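Local coordinates for 2L protein (Yaba-like disease virus, PDB 3IT8) that adopts an MHC class I-like fold and probably acts as a secreted decoy that binds host tumour necrosis factor, at residues 221-229 against 282-292. Sequence-based numbering, arbitrary orientation.
Sequences HFKGEYKYV and VVFHDTLEAQV
Y228 and F284 form an edge-to-face aromatic pair between the loop 221-229 and the hairpin built from strands 279-284 and 291-293 of the Ig-like domain. The F284 ring brings its CE2-CZ edge over one face of the tyrosine, with the planes at 88° and the centroids 5.1 Å apart. In Y228, CG lies anti to the backbone N (chi1 -175°), which carries the ring over the hairpin; F284 CZ comes 3.7 Å from Y228 CZ, nearer the rim than the middle of the ring.

Aliphatic packing extends this patch. V282 CG1 meets Y228 CD1 at 3.9 Å, and the A290 methyl lies against the CD2 side of the same ring. V282 uses its other branch, CG2, to reach F222 CZ at 4.0 Å. V292 also divides its methyls: CG1 sits over a face of the F222 ring and at the edge of Y226, whereas CG2 touches F222 CE2 at 3.8 Å and packs beside the carbonyl O of Y226, the central residue of an inverse gamma turn. Y234 stacks on Y228 and also meets F222, while I217 of strand 213-218 touches both F222 and V282.

No hydrogen bond or salt bridge joins the two segments; polar bonds form within each of them and to surrounding residues. V283 and Q291 are joined by two backbone hydrogen bonds in the antiparallel hairpin. In the loop, K227 NZ forms a salt bridge to E225 OE1 (3.3 Å) whose hydrogen bond is weak, and E225 OE2 pairs with a basic side chain of the other protein's chain.

The junction thus relies on the fit of aromatic rings against valine and alanine methyls, while a charge on the same loop faces the bound partner.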
loop_
_atom_site.group_PDB
_atom_site.type_symbol
_atom_site.label_atom_id
_atom_site.label_comp_id
_atom_site.label_asym_id
_atom_site.label_seq_id
_atom_site.Cartn_x
_atom_site.Cartn_y
_atom_site.Cartn_z
ATOM N N HIS D 221 -29.160 20.681 7.969
ATOM C CA HIS D 221 -28.037 19.788 7.735
ATOM C C HIS D 221 -28.151 18.875 6.525
ATOM O O HIS D 221 -27.187 18.201 6.165
ATOM C CB HIS D 221 -27.792 18.949 8.976
ATOM C CG HIS D 221 -27.431 19.761 10.172
ATOM N ND1 HIS D 221 -26.375 20.648 10.169
ATOM C CD2 HIS D 221 -27.977 19.825 11.409
ATOM C CE1 HIS D 221 -26.285 21.221 11.355
ATOM N NE2 HIS D 221 -27.245 20.740 12.127
ATOM N N PHE D 222 -29.314 18.832 5.895
ATOM C CA PHE D 222 -29.453 17.984 4.724
ATOM C C PHE D 222 -29.279 18.774 3.435
ATOM O O PHE D 222 -29.531 18.260 2.342
ATOM C CB PHE D 222 -30.798 17.261 4.741
ATOM C CG PHE D 222 -30.865 16.170 5.757
ATOM C CD1 PHE D 222 -31.148 16.452 7.089
ATOM C CD2 PHE D 222 -30.564 14.860 5.401
ATOM C CE1 PHE D 222 -31.127 15.451 8.051
ATOM C CE2 PHE D 222 -30.537 13.857 6.352
ATOM C CZ PHE D 222 -30.820 14.154 7.682
ATOM N N LYS D 223 -28.825 20.020 3.574
ATOM C CA LYS D 223 -28.605 20.911 2.442
ATOM C C LYS D 223 -29.478 20.616 1.216
ATOM O O LYS D 223 -28.961 20.417 0.120
ATOM C CB LYS D 223 -27.130 20.883 2.029
ATOM C CG LYS D 223 -26.204 21.746 2.875
ATOM C CD LYS D 223 -26.015 21.205 4.282
ATOM C CE LYS D 223 -25.005 22.050 5.072
ATOM N NZ LYS D 223 -24.823 21.582 6.482
ATOM N N GLY D 224 -30.795 20.577 1.399
ATOM C CA GLY D 224 -31.680 20.330 0.272
ATOM C C GLY D 224 -31.962 18.894 -0.133
ATOM O O GLY D 224 -33.051 18.608 -0.627
ATOM N N GLU D 225 -31.001 17.990 0.048
ATOM C CA GLU D 225 -31.206 16.589 -0.312
ATOM C C GLU D 225 -31.492 15.787 0.947
ATOM O O GLU D 225 -30.642 15.700 1.843
ATOM C CB GLU D 225 -29.966 16.027 -1.005
ATOM C CG GLU D 225 -30.187 14.669 -1.639
ATOM C CD GLU D 225 -28.955 14.154 -2.360
ATOM O OE1 GLU D 225 -29.070 13.117 -3.050
ATOM O OE2 GLU D 225 -27.876 14.785 -2.235
ATOM N N TYR D 226 -32.686 15.202 1.018
ATOM C CA TYR D 226 -33.077 14.410 2.189
ATOM C C TYR D 226 -32.706 12.923 2.164
ATOM O O TYR D 226 -33.570 12.046 2.100
ATOM C CB TYR D 226 -34.571 14.568 2.444
ATOM C CG TYR D 226 -34.917 15.954 2.916
ATOM C CD1 TYR D 226 -35.267 16.956 2.012
ATOM C CD2 TYR D 226 -34.816 16.288 4.262
ATOM C CE1 TYR D 226 -35.502 18.264 2.444
ATOM C CE2 TYR D 226 -35.044 17.586 4.701
ATOM C CZ TYR D 226 -35.383 18.569 3.791
ATOM O OH TYR D 226 -35.569 19.862 4.224
ATOM N N LYS D 227 -31.400 12.668 2.206
ATOM C CA LYS D 227 -30.823 11.331 2.227
ATOM C C LYS D 227 -29.765 11.376 3.319
ATOM O O LYS D 227 -29.039 12.361 3.455
ATOM C CB LYS D 227 -30.171 10.976 0.886
ATOM C CG LYS D 227 -31.148 10.804 -0.260
ATOM C CD LYS D 227 -30.406 10.483 -1.555
ATOM C CE LYS D 227 -31.334 10.497 -2.774
ATOM N NZ LYS D 227 -30.562 10.353 -4.047
ATOM N N TYR D 228 -29.706 10.329 4.127
ATOM C CA TYR D 228 -28.714 10.257 5.192
ATOM C C TYR D 228 -27.458 9.614 4.578
ATOM O O TYR D 228 -27.481 8.441 4.218
ATOM C CB TYR D 228 -29.248 9.388 6.327
ATOM C CG TYR D 228 -28.355 9.338 7.530
ATOM C CD1 TYR D 228 -28.437 10.315 8.520
ATOM C CD2 TYR D 228 -27.418 8.310 7.684
ATOM C CE1 TYR D 228 -27.603 10.272 9.651
ATOM C CE2 TYR D 228 -26.579 8.256 8.798
ATOM C CZ TYR D 228 -26.677 9.236 9.781
ATOM O OH TYR D 228 -25.877 9.171 10.902
ATOM N N VAL D 229 -26.382 10.386 4.438
ATOM C CA VAL D 229 -25.147 9.866 3.855
ATOM C C VAL D 229 -24.327 9.120 4.909
ATOM O O VAL D 229 -23.937 9.698 5.932
ATOM C CB VAL D 229 -24.305 11.004 3.262
ATOM C CG1 VAL D 229 -23.073 10.441 2.583
ATOM C CG2 VAL D 229 -25.141 11.795 2.279
ATOM N N VAL D 282 -35.061 10.599 11.140
ATOM C CA VAL D 282 -34.256 9.617 10.413
ATOM C C VAL D 282 -34.452 8.271 11.103
ATOM O O VAL D 282 -34.123 8.115 12.275
ATOM C CB VAL D 282 -32.759 9.953 10.425
ATOM C CG1 VAL D 282 -32.034 9.023 9.473
ATOM C CG2 VAL D 282 -32.535 11.404 10.015
ATOM N N VAL D 283 -34.991 7.306 10.365
ATOM C CA VAL D 283 -35.273 5.970 10.886
ATOM C C VAL D 283 -34.272 4.912 10.458
ATOM O O VAL D 283 -34.084 4.685 9.263
ATOM C CB VAL D 283 -36.666 5.521 10.438
ATOM C CG1 VAL D 283 -36.879 4.059 10.746
ATOM C CG2 VAL D 283 -37.713 6.378 11.124
ATOM N N PHE D 284 -33.637 4.265 11.438
ATOM C CA PHE D 284 -32.665 3.214 11.154
ATOM C C PHE D 284 -33.271 1.851 11.427
ATOM O O PHE D 284 -33.653 1.544 12.550
ATOM C CB PHE D 284 -31.419 3.395 12.003
ATOM C CG PHE D 284 -30.674 4.650 11.710
ATOM C CD1 PHE D 284 -30.993 5.830 12.366
ATOM C CD2 PHE D 284 -29.638 4.657 10.774
ATOM C CE1 PHE D 284 -30.287 7.004 12.097
ATOM C CE2 PHE D 284 -28.921 5.831 10.494
ATOM C CZ PHE D 284 -29.248 7.006 11.158
ATOM N N HIS D 285 -33.362 1.036 10.384
ATOM C CA HIS D 285 -33.919 -0.304 10.499
ATOM C C HIS D 285 -33.292 -1.224 9.444
ATOM O O HIS D 285 -32.738 -0.746 8.460
ATOM C CB HIS D 285 -35.424 -0.243 10.305
ATOM C CG HIS D 285 -36.096 -1.565 10.442
ATOM N ND1 HIS D 285 -36.377 -2.132 11.662
ATOM C CD2 HIS D 285 -36.510 -2.452 9.510
ATOM C CE1 HIS D 285 -36.935 -3.313 11.478
ATOM N NE2 HIS D 285 -37.027 -3.533 10.181
ATOM N N ASP D 286 -33.375 -2.536 9.649
ATOM C CA ASP D 286 -32.792 -3.487 8.702
ATOM C C ASP D 286 -33.309 -3.267 7.286
ATOM O O ASP D 286 -32.539 -3.261 6.328
ATOM C CB ASP D 286 -33.050 -4.919 9.168
ATOM C CG ASP D 286 -32.010 -5.398 10.171
ATOM O OD1 ASP D 286 -31.356 -4.532 10.801
ATOM O OD2 ASP D 286 -31.852 -6.635 10.328
ATOM N N THR D 287 -34.616 -3.098 7.150
ATOM C CA THR D 287 -35.200 -2.808 5.849
ATOM C C THR D 287 -34.932 -1.310 5.779
ATOM O O THR D 287 -34.967 -0.652 6.809
ATOM C CB THR D 287 -36.713 -3.107 5.854
ATOM O OG1 THR D 287 -37.387 -2.244 6.777
ATOM C CG2 THR D 287 -36.952 -4.558 6.286
ATOM N N LEU D 288 -34.655 -0.762 4.603
ATOM C CA LEU D 288 -34.320 0.672 4.491
ATOM C C LEU D 288 -33.178 1.091 5.421
ATOM O O LEU D 288 -33.418 1.717 6.439
ATOM C CB LEU D 288 -35.553 1.585 4.743
ATOM C CG LEU D 288 -36.527 1.843 5.933
ATOM C CD1 LEU D 288 -37.402 0.640 6.133
ATOM C CD2 LEU D 288 -35.827 2.226 7.217
ATOM N N GLU D 289 -31.937 0.752 5.064
ATOM C CA GLU D 289 -30.757 1.082 5.881
ATOM C C GLU D 289 -30.905 2.350 6.737
ATOM O O GLU D 289 -30.570 2.358 7.920
ATOM C CB GLU D 289 -29.515 1.190 4.991
ATOM C CG GLU D 289 -29.115 -0.126 4.330
ATOM C CD GLU D 289 -27.799 -0.026 3.566
ATOM O OE1 GLU D 289 -27.705 0.810 2.640
ATOM O OE2 GLU D 289 -26.859 -0.787 3.891
ATOM N N ALA D 290 -31.412 3.419 6.141
ATOM C CA ALA D 290 -31.627 4.660 6.874
ATOM C C ALA D 290 -32.391 5.648 6.003
ATOM O O ALA D 290 -31.838 6.196 5.048
ATOM C CB ALA D 290 -30.309 5.258 7.302
ATOM N N GLN D 291 -33.667 5.865 6.324
ATOM C CA GLN D 291 -34.505 6.793 5.567
ATOM C C GLN D 291 -34.892 8.042 6.349
ATOM O O GLN D 291 -35.057 8.003 7.568
ATOM C CB GLN D 291 -35.769 6.112 5.085
ATOM C CG GLN D 291 -35.626 5.486 3.732
ATOM C CD GLN D 291 -36.976 5.254 3.078
ATOM O OE1 GLN D 291 -37.811 6.167 3.016
ATOM N NE2 GLN D 291 -37.202 4.035 2.582
ATOM N N VAL D 292 -35.034 9.157 5.632
ATOM C CA VAL D 292 -35.399 10.418 6.261
ATOM C C VAL D 292 -36.880 10.706 6.022
ATOM O O VAL D 292 -37.418 10.414 4.949
ATOM C CB VAL D 292 -34.553 11.569 5.708
ATOM C CG1 VAL D 292 -34.653 12.766 6.628
ATOM C CG2 VAL D 292 -33.107 11.129 5.562
#